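Local coordinates for protein type II 3-hydroxyacyl-CoA dehydrogenase (Thermus thermophilus, PDB 1UAY) that probably catalyses the NAD-dependent oxidation of 3-hydroxyacyl-CoA in fatty-acid beta-oxidation, as a member of the short-chain dehydrogenase family, at residues 70-75 / 130-135; 74-79 / 99-104; 200-205 / 234-239. One frame throughout, in Å; residues are numbered along the deposited sequence. Where two conformers were deposited one is given.

Contact 1 (70-75 / 130-135); sequences VVSAAG and IVNTAS. With ADN (adenosine), chain C.
Thr133 reaches across from the end of strand 128-133 to the carbonyl of Ser72, just where strand 67-72 gives way to the loop that binds adenosine. Its CB rests 3.3 Å from Ser72 O. OG1 stands anti to the carbonyl carbon and beside the backbone N (chi1 -51°), which turns the hydroxyl to the neighbouring strand. There OG1 donates to the same Ser72 O at 2.7 Å, tilted out of the carbonyl plane. OG1 is also hydrogen-bonded to Tyr213 OH of helix 210-222, so one small hydroxyl joins two strands and a helix, and the Thr133 side chain packs on Pro178 as well. Upstream the two strands run parallel in register. Val131 N gives an almost straight bond (176°) to Val70 O at 2.8 Å, and Ser72 N returns one to Val131 O at 2.9 Å.

Ser72 and Asn132 lie on the same face of the sheet as Val70 and Ile130. Asn132 OD1 comes 3.6 Å from Ser72 CB, and a water links the two polar tips, accepting from Ser72 OG and donating to Asn132 OD1. Beyond the strand, Ala73 O accepts a 2.8 Å bond from O5' of adenosine, placing the ribose at the C-terminal ends of the strands, as expected for a Rossmann-fold nucleotide site. Strand 67-72 is the central one of seven, with 128-133 next to it; strands 4-8 and 171-178 flank the pair. Helices 91-116 and 146-166 cover the face bearing Ser72 and Asn132, while helix 210-222 packs on Val71 and Val131.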
ATOM      1  N   VAL A  70     -22.323   9.495  -9.838  1.00  7.47           N
ATOM      2  CA  VAL A  70     -21.570  10.733  -9.731  1.00  7.42           C
ATOM      3  C   VAL A  70     -20.121  10.386 -10.032  1.00  7.40           C
ATOM      4  O   VAL A  70     -19.541   9.498  -9.403  1.00  8.01           O
ATOM      5  CB  VAL A  70     -21.661  11.337  -8.313  1.00  7.32           C
ATOM      6  CG1 VAL A  70     -20.860  12.629  -8.246  1.00  9.19           C
ATOM      7  CG2 VAL A  70     -23.114  11.591  -7.949  1.00  9.89           C
ATOM      8  N   VAL A  71     -19.548  11.073 -11.013  1.00  6.43           N
ATOM      9  CA  VAL A  71     -18.164  10.838 -11.397  1.00  7.49           C
ATOM     10  C   VAL A  71     -17.379  12.138 -11.308  1.00  5.87           C
ATOM     11  O   VAL A  71     -17.657  13.088 -12.049  1.00  8.07           O
ATOM     12  CB  VAL A  71     -18.069  10.311 -12.846  1.00  6.91           C
ATOM     13  CG1 VAL A  71     -16.617  10.025 -13.202  1.00  9.64           C
ATOM     14  CG2 VAL A  71     -18.920   9.060 -13.007  1.00  9.81           C
ATOM     15  N   SER A  72     -16.417  12.194 -10.389  1.00  6.24           N
ATOM     16  CA  SER A  72     -15.573  13.379 -10.241  1.00  6.78           C
ATOM     17  C   SER A  72     -14.333  13.184 -11.097  1.00  6.59           C
ATOM     18  O   SER A  72     -13.447  12.399 -10.752  1.00  8.13           O
ATOM     19  CB  SER A  72     -15.153  13.590  -8.783  1.00  9.40           C
ATOM     20  OG  SER A  72     -16.040  14.469  -8.112  1.00 11.59           O
ATOM     21  N   ALA A  73     -14.275  13.891 -12.216  1.00  7.78           N
ATOM     22  CA  ALA A  73     -13.135  13.775 -13.112  1.00  7.53           C
ATOM     23  C   ALA A  73     -12.531  15.134 -13.433  1.00  9.54           C
ATOM     24  O   ALA A  73     -11.688  15.250 -14.320  1.00 13.41           O
ATOM     25  CB  ALA A  73     -13.550  13.065 -14.393  1.00  8.69           C
ATOM     26  N   ALA A  74     -12.968  16.164 -12.717  1.00  8.48           N
ATOM     27  CA  ALA A  74     -12.442  17.505 -12.928  1.00  8.94           C
ATOM     28  C   ALA A  74     -11.129  17.608 -12.177  1.00  9.88           C
ATOM     29  O   ALA A  74     -11.007  17.128 -11.049  1.00 11.76           O
ATOM     30  CB  ALA A  74     -13.417  18.547 -12.401  1.00 10.04           C
ATOM     31  N   GLY A  75     -10.143  18.235 -12.800  1.00 10.52           N
ATOM     32  CA  GLY A  75      -8.864  18.378 -12.141  1.00 10.32           C
ATOM     33  C   GLY A  75      -7.883  19.209 -12.932  1.00 10.41           C
ATOM     34  O   GLY A  75      -8.131  19.570 -14.087  1.00 10.80           O
ATOM     35  N   ILE A 130     -20.586   7.013  -5.999  1.00  6.37           N
ATOM     36  CA  ILE A 130     -19.719   8.152  -6.260  1.00  7.07           C
ATOM     37  C   ILE A 130     -18.332   7.630  -6.616  1.00  6.33           C
ATOM     38  O   ILE A 130     -17.699   6.925  -5.830  1.00  6.60           O
ATOM     39  CB  ILE A 130     -19.648   9.077  -5.027  1.00  7.04           C
ATOM     40  CG1 ILE A 130     -21.060   9.572  -4.687  1.00  9.51           C
ATOM     41  CG2 ILE A 130     -18.710  10.255  -5.299  1.00  7.90           C
ATOM     42  CD1 ILE A 130     -21.142  10.451  -3.454  1.00 10.47           C
ATOM     43  N   VAL A 131     -17.877   7.959  -7.820  1.00  6.26           N
ATOM     44  CA  VAL A 131     -16.573   7.520  -8.299  1.00  6.69           C
ATOM     45  C   VAL A 131     -15.650   8.717  -8.435  1.00  7.17           C
ATOM     46  O   VAL A 131     -15.925   9.641  -9.209  1.00  7.10           O
ATOM     47  CB  VAL A 131     -16.689   6.831  -9.674  1.00  6.75           C
ATOM     48  CG1 VAL A 131     -15.328   6.299 -10.116  1.00  8.79           C
ATOM     49  CG2 VAL A 131     -17.709   5.706  -9.603  1.00  8.96           C
ATOM     50  N   ASN A 132     -14.566   8.708  -7.667  1.00  5.90           N
ATOM     51  CA  ASN A 132     -13.601   9.795  -7.719  1.00  7.02           C
ATOM     52  C   ASN A 132     -12.410   9.387  -8.567  1.00  6.81           C
ATOM     53  O   ASN A 132     -12.197   8.202  -8.832  1.00  7.40           O
ATOM     54  CB  ASN A 132     -13.142  10.173  -6.310  1.00  7.77           C
ATOM     55  CG  ASN A 132     -14.279  10.691  -5.449  1.00  8.59           C
ATOM     56  OD1 ASN A 132     -15.222  11.299  -5.953  1.00 11.59           O
ATOM     57  ND2 ASN A 132     -14.183  10.476  -4.146  1.00 13.53           N
ATOM     58  N   THR A 133     -11.637  10.378  -8.995  1.00  7.43           N
ATOM     59  CA  THR A 133     -10.478  10.125  -9.827  1.00  7.07           C
ATOM     60  C   THR A 133      -9.216  10.658  -9.176  1.00  7.37           C
ATOM     61  O   THR A 133      -9.078  11.859  -8.940  1.00  8.30           O
ATOM     62  CB  THR A 133     -10.643  10.790 -11.210  1.00  7.47           C
ATOM     63  OG1 THR A 133     -11.907  10.416 -11.771  1.00  8.05           O
ATOM     64  CG2 THR A 133      -9.534  10.345 -12.152  1.00  9.00           C
ATOM     65  N   ALA A 134      -8.298   9.754  -8.860  1.00  7.93           N
ATOM     66  CA  ALA A 134      -7.033  10.151  -8.268  1.00  7.80           C
ATOM     67  C   ALA A 134      -5.996  10.068  -9.385  1.00  8.91           C
ATOM     68  O   ALA A 134      -6.210  10.607 -10.473  1.00 10.14           O
ATOM     69  CB  ALA A 134      -6.672   9.221  -7.110  1.00  9.16           C
ATOM     70  N   SER A 135      -4.891   9.381  -9.125  1.00  8.42           N
ATOM     71  CA  SER A 135      -3.815   9.218 -10.100  1.00  8.45           C
ATOM     72  C   SER A 135      -2.763   8.337  -9.467  1.00  9.54           C
ATOM     73  O   SER A 135      -2.657   8.275  -8.244  1.00  9.01           O
ATOM     74  CB  SER A 135      -3.180  10.571 -10.444  1.00  9.57           C
ATOM     75  OG  SER A 135      -1.970  10.407 -11.180  1.00 11.18           O
TER
HETATM   76  O5' ADN C1001     -10.261  17.095 -15.866  1.00 22.95           O
HETATM   77  C5' ADN C1001     -10.192  17.951 -17.009  1.00 21.38           C
HETATM   78  C4' ADN C1001     -11.585  18.615 -17.115  1.00 20.01           C
HETATM   79  O4' ADN C1001     -11.528  19.344 -15.845  1.00 19.51           O
HETATM   80  C3' ADN C1001     -11.425  19.735 -18.159  1.00 19.56           C
HETATM   81  O3' ADN C1001     -12.524  19.526 -19.074  1.00 19.61           O
HETATM   82  C2' ADN C1001     -11.561  21.086 -17.423  1.00 18.38           C
HETATM   83  O2' ADN C1001     -12.260  22.124 -18.109  1.00 17.09           O
HETATM   84  C1' ADN C1001     -12.116  20.604 -16.075  1.00 17.97           C
HETATM   85  N9  ADN C1001     -11.911  21.479 -14.906  1.00 16.65           N
HETATM   86  C8  ADN C1001     -10.670  21.971 -14.424  1.00 16.87           C
HETATM   87  N7  ADN C1001     -10.751  22.711 -13.354  1.00 17.33           N
HETATM   88  C5  ADN C1001     -12.121  22.725 -13.073  1.00 14.91           C
HETATM   89  C6  ADN C1001     -12.928  23.343 -12.024  1.00 15.30           C
HETATM   90  N6  ADN C1001     -12.396  24.089 -11.053  1.00 12.90           N
HETATM   91  N1  ADN C1001     -14.313  23.144 -12.051  1.00 15.15           N
HETATM   92  C2  ADN C1001     -14.891  22.384 -13.039  1.00 15.35           C
HETATM   93  N3  ADN C1001     -14.229  21.753 -14.071  1.00 14.91           N
HETATM   94  C4  ADN C1001     -12.853  21.969 -14.026  1.00 15.92           C
HETATM   95  O   HOH W   1     -16.607  13.522  -5.717  1.00 10.96           O

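Contact 2 (74-79 / 99-104); sequences AGVGLA and EVNLLG. With ADN (adenosine), chain C.
The loop after strand 67-72 is held to helix 91-116 at the adenosine site of this short-chain dehydrogenase fold, through Val76 and Asn101. The carboxamide of Asn101 lies alongside the Val76 backbone and binds it twice. OD1 accepts from Val76 N at 2.8 Å, with the donor in the carbonyl plane on a lone pair, and ND2 donates to Val76 O at 2.9 Å, the acceptor lying only 2° out of the amide plane. This two-point grip fixes the rotation of the amide and holds the loop at Val76. CG of Asn101 stands anti to the carbonyl carbon (chi1 -62°), which carries the amide from the helix to the loop.

Gly75 passes close to the amide: Gly75 CA lies 3.1 Å from Asn101 OD1, a spacing that leaves little room for a CB. Beside the amide, Val76 and Val100 cross at about a right angle, their CG1 methyls 4.0 Å apart. Both methyls also reach adenine, Val76 CG1 and Val100 CG1 each lying 3.8 Å from N7 of adenosine, but they approach it differently. Val76 CG1 is at the N7 edge, close to the plane of the base, whereas Val100 CG1 stands off that plane, on the same side as Ala74 CB, which lies over the ring near N3 and C4.

The helix is locally widened here, with Gly104 N bonded to Glu99 O in a pi-type turn. Val100 O accepts from a water that also donates to Ala74 O, giving a second, solvent-mediated link to the loop. A further bond from Asn101 ND2 to Ser151 OG ties the amide to helix 146-166. An asparagine at a widened turn of this helix, holding the loop that follows the fourth strand, is a hallmark of classical short-chain dehydrogenases.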
ATOM      1  N   ALA A  74     -12.968  16.164 -12.717  1.00  8.48           N
ATOM      2  CA  ALA A  74     -12.442  17.505 -12.928  1.00  8.94           C
ATOM      3  C   ALA A  74     -11.129  17.608 -12.177  1.00  9.88           C
ATOM      4  O   ALA A  74     -11.007  17.128 -11.049  1.00 11.76           O
ATOM      5  CB  ALA A  74     -13.417  18.547 -12.401  1.00 10.04           C
ATOM      6  N   GLY A  75     -10.143  18.235 -12.800  1.00 10.52           N
ATOM      7  CA  GLY A  75      -8.864  18.378 -12.141  1.00 10.32           C
ATOM      8  C   GLY A  75      -7.883  19.209 -12.932  1.00 10.41           C
ATOM      9  O   GLY A  75      -8.131  19.570 -14.087  1.00 10.80           O
ATOM     10  N   VAL A  76      -6.766  19.521 -12.290  1.00  8.50           N
ATOM     11  CA  VAL A  76      -5.715  20.299 -12.920  1.00 10.14           C
ATOM     12  C   VAL A  76      -4.382  19.649 -12.600  1.00  9.54           C
ATOM     13  O   VAL A  76      -4.265  18.870 -11.652  1.00 10.78           O
ATOM     14  CB  VAL A  76      -5.691  21.761 -12.411  1.00 11.78           C
ATOM     15  CG1 VAL A  76      -6.996  22.455 -12.770  1.00 13.59           C
ATOM     16  CG2 VAL A  76      -5.453  21.792 -10.907  1.00 11.33           C
ATOM     17  N   GLY A  77      -3.375  19.967 -13.401  1.00 11.00           N
ATOM     18  CA  GLY A  77      -2.064  19.404 -13.172  1.00 10.04           C
ATOM     19  C   GLY A  77      -1.064  20.502 -12.895  1.00  9.22           C
ATOM     20  O   GLY A  77      -1.369  21.688 -13.036  1.00 10.38           O
ATOM     21  N   LEU A  78       0.132  20.102 -12.488  1.00  8.99           N
ATOM     22  CA  LEU A  78       1.194  21.052 -12.216  1.00  7.98           C
ATOM     23  C   LEU A  78       2.530  20.335 -12.198  1.00  8.38           C
ATOM     24  O   LEU A  78       2.658  19.249 -11.634  1.00  8.80           O
ATOM     25  CB  LEU A  78       0.980  21.748 -10.868  1.00  9.08           C
ATOM     26  CG  LEU A  78       2.082  22.744 -10.484  1.00  8.58           C
ATOM     27  CD1 LEU A  78       2.049  23.940 -11.427  1.00 11.67           C
ATOM     28  CD2 LEU A  78       1.895  23.195  -9.044  1.00  9.50           C
ATOM     29  N   ALA A  79       3.514  20.941 -12.849  1.00  9.15           N
ATOM     30  CA  ALA A  79       4.869  20.410 -12.880  1.00  9.18           C
ATOM     31  C   ALA A  79       5.704  21.548 -12.300  1.00  9.29           C
ATOM     32  O   ALA A  79       5.963  22.543 -12.974  1.00 11.39           O
ATOM     33  CB  ALA A  79       5.295  20.108 -14.316  1.00 10.13           C
ATOM     34  N   GLU A  99      -6.990  22.822  -4.006  1.00  7.65           N
ATOM     35  CA  GLU A  99      -8.358  23.340  -4.070  1.00  8.67           C
ATOM     36  C   GLU A  99      -9.188  22.631  -5.148  1.00  8.07           C
ATOM     37  O   GLU A  99     -10.290  22.161  -4.901  1.00  7.90           O
ATOM     38  CB  GLU A  99      -8.327  24.855  -4.327  1.00 11.30           C
ATOM     39  CG  GLU A  99      -8.008  25.699  -3.124  0.50 14.18           C
ATOM     40  CD  GLU A  99      -9.143  25.644  -2.119  0.50 17.56           C
ATOM     41  OE1 GLU A  99     -10.258  26.030  -2.456  0.50 19.53           O
ATOM     42  OE2 GLU A  99      -8.891  25.254  -0.982  0.50 18.14           O
ATOM     43  N   VAL A 100      -8.665  22.542  -6.363  1.00  7.75           N
ATOM     44  CA  VAL A 100      -9.413  21.907  -7.440  1.00  7.43           C
ATOM     45  C   VAL A 100      -9.508  20.386  -7.341  1.00  7.34           C
ATOM     46  O   VAL A 100     -10.603  19.820  -7.377  1.00  8.26           O
ATOM     47  CB  VAL A 100      -8.805  22.257  -8.820  1.00  8.44           C
ATOM     48  CG1 VAL A 100      -9.614  21.594  -9.926  1.00 10.15           C
ATOM     49  CG2 VAL A 100      -8.770  23.771  -9.014  1.00  9.90           C
ATOM     50  N   ASN A 101      -8.363  19.728  -7.199  1.00  6.78           N
ATOM     51  CA  ASN A 101      -8.317  18.270  -7.160  1.00  6.89           C
ATOM     52  C   ASN A 101      -8.839  17.602  -5.901  1.00  7.40           C
ATOM     53  O   ASN A 101      -9.491  16.560  -5.974  1.00  9.27           O
ATOM     54  CB  ASN A 101      -6.886  17.782  -7.401  1.00  6.62           C
ATOM     55  CG  ASN A 101      -6.356  18.169  -8.760  1.00  7.73           C
ATOM     56  OD1 ASN A 101      -7.100  18.645  -9.618  1.00  8.37           O
ATOM     57  ND2 ASN A 101      -5.063  17.955  -8.971  1.00  7.99           N
ATOM     58  N   LEU A 102      -8.549  18.183  -4.744  1.00  6.32           N
ATOM     59  CA  LEU A 102      -8.974  17.570  -3.494  1.00  7.23           C
ATOM     60  C   LEU A 102     -10.233  18.198  -2.923  1.00  7.30           C
ATOM     61  O   LEU A 102     -11.228  17.506  -2.717  1.00  7.19           O
ATOM     62  CB  LEU A 102      -7.828  17.623  -2.477  1.00  7.56           C
ATOM     63  CG  LEU A 102      -8.042  17.002  -1.091  1.00  7.24           C
ATOM     64  CD1 LEU A 102      -8.627  15.597  -1.210  1.00  8.25           C
ATOM     65  CD2 LEU A 102      -6.709  16.965  -0.361  1.00  9.26           C
ATOM     66  N   LEU A 103     -10.205  19.503  -2.673  1.00  7.03           N
ATOM     67  CA  LEU A 103     -11.384  20.158  -2.128  1.00  6.97           C
ATOM     68  C   LEU A 103     -12.554  20.046  -3.109  1.00  6.81           C
ATOM     69  O   LEU A 103     -13.692  19.826  -2.698  1.00  7.63           O
ATOM     70  CB  LEU A 103     -11.085  21.623  -1.790  1.00  8.29           C
ATOM     71  CG  LEU A 103     -12.273  22.380  -1.185  1.00  8.12           C
ATOM     72  CD1 LEU A 103     -11.798  23.337  -0.096  1.00 10.98           C
ATOM     73  CD2 LEU A 103     -13.009  23.116  -2.292  1.00  9.82           C
ATOM     74  N   GLY A 104     -12.276  20.185  -4.403  1.00  5.58           N
ATOM     75  CA  GLY A 104     -13.333  20.068  -5.397  1.00  6.43           C
ATOM     76  C   GLY A 104     -13.990  18.697  -5.344  1.00  6.73           C
ATOM     77  O   GLY A 104     -15.212  18.577  -5.418  1.00  6.58           O
TER
HETATM   78  O5' ADN C1001     -10.261  17.095 -15.866  1.00 22.95           O
HETATM   79  C5' ADN C1001     -10.192  17.951 -17.009  1.00 21.38           C
HETATM   80  C4' ADN C1001     -11.585  18.615 -17.115  1.00 20.01           C
HETATM   81  O4' ADN C1001     -11.528  19.344 -15.845  1.00 19.51           O
HETATM   82  C3' ADN C1001     -11.425  19.735 -18.159  1.00 19.56           C
HETATM   83  O3' ADN C1001     -12.524  19.526 -19.074  1.00 19.61           O
HETATM   84  C2' ADN C1001     -11.561  21.086 -17.423  1.00 18.38           C
HETATM   85  O2' ADN C1001     -12.260  22.124 -18.109  1.00 17.09           O
HETATM   86  C1' ADN C1001     -12.116  20.604 -16.075  1.00 17.97           C
HETATM   87  N9  ADN C1001     -11.911  21.479 -14.906  1.00 16.65           N
HETATM   88  C8  ADN C1001     -10.670  21.971 -14.424  1.00 16.87           C
HETATM   89  N7  ADN C1001     -10.751  22.711 -13.354  1.00 17.33           N
HETATM   90  C5  ADN C1001     -12.121  22.725 -13.073  1.00 14.91           C
HETATM   91  C6  ADN C1001     -12.928  23.343 -12.024  1.00 15.30           C
HETATM   92  N6  ADN C1001     -12.396  24.089 -11.053  1.00 12.90           N
HETATM   93  N1  ADN C1001     -14.313  23.144 -12.051  1.00 15.15           N
HETATM   94  C2  ADN C1001     -14.891  22.384 -13.039  1.00 15.35           C
HETATM   95  N3  ADN C1001     -14.229  21.753 -14.071  1.00 14.91           N
HETATM   96  C4  ADN C1001     -12.853  21.969 -14.026  1.00 15.92           C
HETATM   97  O   HOH W   2     -12.137  17.646  -8.493  1.00 10.58           O

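Contact 3 (200-205 / 234-239); sequences QVPFPP and DGALRM
Phe203 and Gly235 join two loops at the C-terminal end of this short-chain dehydrogenase fold, where a type I' beta turn, Asp234 to Leu237, follows the last strand of the sheet. Packing is tight at Gly235. Phe203 N donates to Gly235 O at 3.1 Å, nearly straight (169°), and Phe203 O lies 3.0 Å from Gly235 CA. Gly235 has positive phi (57°), and the space beside its CA is taken by Val201 CG1 and Phe203 O. Pro202 lays its ring over the same turn, with CD 3.2 Å from Gly235 O and CG beside the methyl of Ala236. Within the turn, Asp234 OD1 accepts from Ala236 N as an Asx turn, while OD2 pairs with Arg232. Phe203 O is also bonded to Asn227 ND2 of one neighbouring subunit and Met239 O to Arg164 NH2 of another, so both ends lie at interfaces.

Toward Gln200 the fit becomes partly water-mediated. Leu237, with CG anti to the backbone N (chi1 170°), brings CD1 to 3.6 Å from Gln200 CB and across Val201 CG2. Beyond it the loops are spaced by water: one water accepts from Arg238 N and lies 2.8 Å from Gln200 O. A second lies 2.8 Å from Gln200 OE1, an oxygen that also accepts from Ala240 N.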
ATOM      1  N   GLN A 200       7.584   4.339 -20.293  1.00 10.98           N
ATOM      2  CA  GLN A 200       7.671   3.603 -19.033  1.00 10.73           C
ATOM      3  C   GLN A 200       6.518   2.629 -18.806  1.00  9.32           C
ATOM      4  O   GLN A 200       6.598   1.770 -17.930  1.00 10.28           O
ATOM      5  CB  GLN A 200       7.731   4.577 -17.854  1.00 10.48           C
ATOM      6  CG  GLN A 200       9.014   5.380 -17.773  1.00 11.43           C
ATOM      7  CD  GLN A 200       9.090   6.216 -16.511  1.00 12.37           C
ATOM      8  OE1 GLN A 200       8.891   5.710 -15.407  1.00 12.30           O
ATOM      9  NE2 GLN A 200       9.384   7.501 -16.666  1.00 12.98           N
ATOM     10  N   VAL A 201       5.453   2.756 -19.591  1.00  9.03           N
ATOM     11  CA  VAL A 201       4.282   1.892 -19.439  1.00  8.39           C
ATOM     12  C   VAL A 201       4.525   0.500 -20.017  1.00  8.63           C
ATOM     13  O   VAL A 201       4.742   0.353 -21.219  1.00  9.81           O
ATOM     14  CB  VAL A 201       3.047   2.503 -20.137  1.00  8.50           C
ATOM     15  CG1 VAL A 201       1.814   1.664 -19.830  1.00 10.23           C
ATOM     16  CG2 VAL A 201       2.841   3.943 -19.676  1.00  9.34           C
ATOM     17  N   PRO A 202       4.481  -0.542 -19.172  1.00  8.54           N
ATOM     18  CA  PRO A 202       4.709  -1.909 -19.660  1.00  8.19           C
ATOM     19  C   PRO A 202       3.741  -2.393 -20.742  1.00  7.88           C
ATOM     20  O   PRO A 202       4.161  -2.709 -21.857  1.00  9.18           O
ATOM     21  CB  PRO A 202       4.631  -2.745 -18.385  1.00  9.36           C
ATOM     22  CG  PRO A 202       5.153  -1.801 -17.342  1.00  9.13           C
ATOM     23  CD  PRO A 202       4.449  -0.510 -17.699  1.00  8.38           C
ATOM     24  N   PHE A 203       2.455  -2.465 -20.418  1.00  7.47           N
ATOM     25  CA  PHE A 203       1.461  -2.909 -21.390  1.00  7.71           C
ATOM     26  C   PHE A 203       0.054  -2.536 -20.953  1.00  8.70           C
ATOM     27  O   PHE A 203      -0.334  -2.800 -19.816  1.00  7.90           O
ATOM     28  CB  PHE A 203       1.515  -4.426 -21.592  1.00  7.55           C
ATOM     29  CG  PHE A 203       0.563  -4.919 -22.652  1.00  7.85           C
ATOM     30  CD1 PHE A 203       1.001  -5.124 -23.958  1.00  9.32           C
ATOM     31  CD2 PHE A 203      -0.785  -5.117 -22.357  1.00  8.47           C
ATOM     32  CE1 PHE A 203       0.113  -5.516 -24.955  1.00 10.92           C
ATOM     33  CE2 PHE A 203      -1.682  -5.509 -23.350  1.00  9.99           C
ATOM     34  CZ  PHE A 203      -1.230  -5.707 -24.653  1.00  9.95           C
ATOM     35  N   PRO A 204      -0.739  -1.938 -21.858  1.00  9.37           N
ATOM     36  CA  PRO A 204      -0.374  -1.604 -23.244  1.00  9.08           C
ATOM     37  C   PRO A 204       0.702  -0.518 -23.269  1.00  9.75           C
ATOM     38  O   PRO A 204       0.650   0.432 -22.491  1.00  9.36           O
ATOM     39  CB  PRO A 204      -1.702  -1.126 -23.833  1.00 10.26           C
ATOM     40  CG  PRO A 204      -2.371  -0.494 -22.669  0.50 10.16           C
ATOM     41  CD  PRO A 204      -2.108  -1.485 -21.556  0.50  9.68           C
ATOM     42  N   PRO A 205       1.692  -0.646 -24.167  1.00  9.16           N
ATOM     43  CA  PRO A 205       2.767   0.348 -24.252  1.00 10.07           C
ATOM     44  C   PRO A 205       2.315   1.604 -24.980  1.00 10.88           C
ATOM     45  O   PRO A 205       2.788   1.917 -26.073  1.00 13.28           O
ATOM     46  CB  PRO A 205       3.862  -0.409 -24.992  1.00  9.17           C
ATOM     47  CG  PRO A 205       3.073  -1.246 -25.952  1.00 10.11           C
ATOM     48  CD  PRO A 205       1.913  -1.754 -25.114  1.00 11.29           C
ATOM     49  N   ASP A 234      -3.549   1.576 -15.063  1.00  7.41           N
ATOM     50  CA  ASP A 234      -2.283   2.111 -15.535  1.00  6.75           C
ATOM     51  C   ASP A 234      -1.353   1.259 -16.390  1.00  6.56           C
ATOM     52  O   ASP A 234      -0.187   1.618 -16.539  1.00  7.81           O
ATOM     53  CB  ASP A 234      -1.494   2.563 -14.308  1.00  7.23           C
ATOM     54  CG  ASP A 234      -1.250   1.420 -13.333  1.00  7.40           C
ATOM     55  OD1 ASP A 234      -1.380   0.248 -13.750  1.00  8.23           O
ATOM     56  OD2 ASP A 234      -0.918   1.685 -12.161  1.00  9.99           O
ATOM     57  N   GLY A 235      -1.825   0.149 -16.940  1.00  6.90           N
ATOM     58  CA  GLY A 235      -0.941  -0.664 -17.761  1.00  7.37           C
ATOM     59  C   GLY A 235       0.322  -1.128 -17.052  1.00  7.57           C
ATOM     60  O   GLY A 235       1.361  -1.355 -17.688  1.00  8.19           O
ATOM     61  N   ALA A 236       0.230  -1.269 -15.730  1.00  7.61           N
ATOM     62  CA  ALA A 236       1.336  -1.715 -14.880  1.00  7.21           C
ATOM     63  C   ALA A 236       2.437  -0.675 -14.699  1.00  7.34           C
ATOM     64  O   ALA A 236       3.543  -0.990 -14.260  1.00  7.73           O
ATOM     65  CB  ALA A 236       1.923  -3.032 -15.411  1.00  8.24           C
ATOM     66  N   LEU A 237       2.127   0.575 -15.024  1.00  7.26           N
ATOM     67  CA  LEU A 237       3.091   1.656 -14.871  1.00  7.02           C
ATOM     68  C   LEU A 237       3.439   1.949 -13.413  1.00  8.59           C
ATOM     69  O   LEU A 237       2.577   1.923 -12.540  1.00  9.27           O
ATOM     70  CB  LEU A 237       2.537   2.948 -15.485  1.00  8.19           C
ATOM     71  CG  LEU A 237       3.317   4.239 -15.199  1.00  8.02           C
ATOM     72  CD1 LEU A 237       4.634   4.231 -15.963  1.00  9.35           C
ATOM     73  CD2 LEU A 237       2.479   5.443 -15.601  1.00  9.75           C
ATOM     74  N   ARG A 238       4.714   2.220 -13.168  1.00  7.54           N
ATOM     75  CA  ARG A 238       5.201   2.621 -11.852  1.00  8.96           C
ATOM     76  C   ARG A 238       6.191   3.720 -12.222  1.00  9.04           C
ATOM     77  O   ARG A 238       7.307   3.444 -12.658  1.00 11.64           O
ATOM     78  CB  ARG A 238       5.913   1.476 -11.125  1.00  9.72           C
ATOM     79  CG  ARG A 238       4.993   0.333 -10.686  1.00  8.76           C
ATOM     80  CD  ARG A 238       3.936   0.791  -9.678  1.00  9.73           C
ATOM     81  NE  ARG A 238       3.119  -0.320  -9.187  1.00  9.56           N
ATOM     82  CZ  ARG A 238       2.124  -0.890  -9.862  1.00  8.80           C
ATOM     83  NH1 ARG A 238       1.792  -0.462 -11.073  1.00 10.18           N
ATOM     84  NH2 ARG A 238       1.464  -1.906  -9.322  1.00 10.73           N
ATOM     85  N   MET A 239       5.765   4.968 -12.076  1.00  9.89           N
ATOM     86  CA  MET A 239       6.598   6.105 -12.452  1.00 10.46           C
ATOM     87  C   MET A 239       7.927   6.242 -11.728  1.00 10.32           C
ATOM     88  O   MET A 239       7.987   6.253 -10.500  1.00 11.27           O
ATOM     89  CB  MET A 239       5.809   7.407 -12.310  1.00 13.72           C
ATOM     90  CG  MET A 239       4.608   7.490 -13.239  1.00 15.74           C
ATOM     91  SD  MET A 239       3.821   9.113 -13.229  1.00 20.56           S
ATOM     92  CE  MET A 239       3.001   9.071 -11.653  1.00 19.96           C
TER
HETATM   93  O   HOH W   3       7.025   1.481 -15.195  1.00 11.17           O
HETATM   94  O   HOH W   4       9.457   3.013 -14.932  1.00 15.87           O

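How the contacts relate
Contacts 1 and 2 share Ala74 and Gly75 and lie about 11 Å apart, centre to centre, around one adenosine. Contact 1 is at the core of the chain and holds strand to strand, mostly through backbone bonds. Contact 2 lies further out and holds the loop leaving the first of those strands to a helix, mainly by a side-chain amide. Contact 3 is peripheral, its centre about 20 Å from that of the chain, yet most of its touching residues are buried, with neighbouring subunits covering it; contact 1 is enclosed by its own chain. Prolines and a beta turn take the place of regular pairing in contact 3, with one backbone bond across.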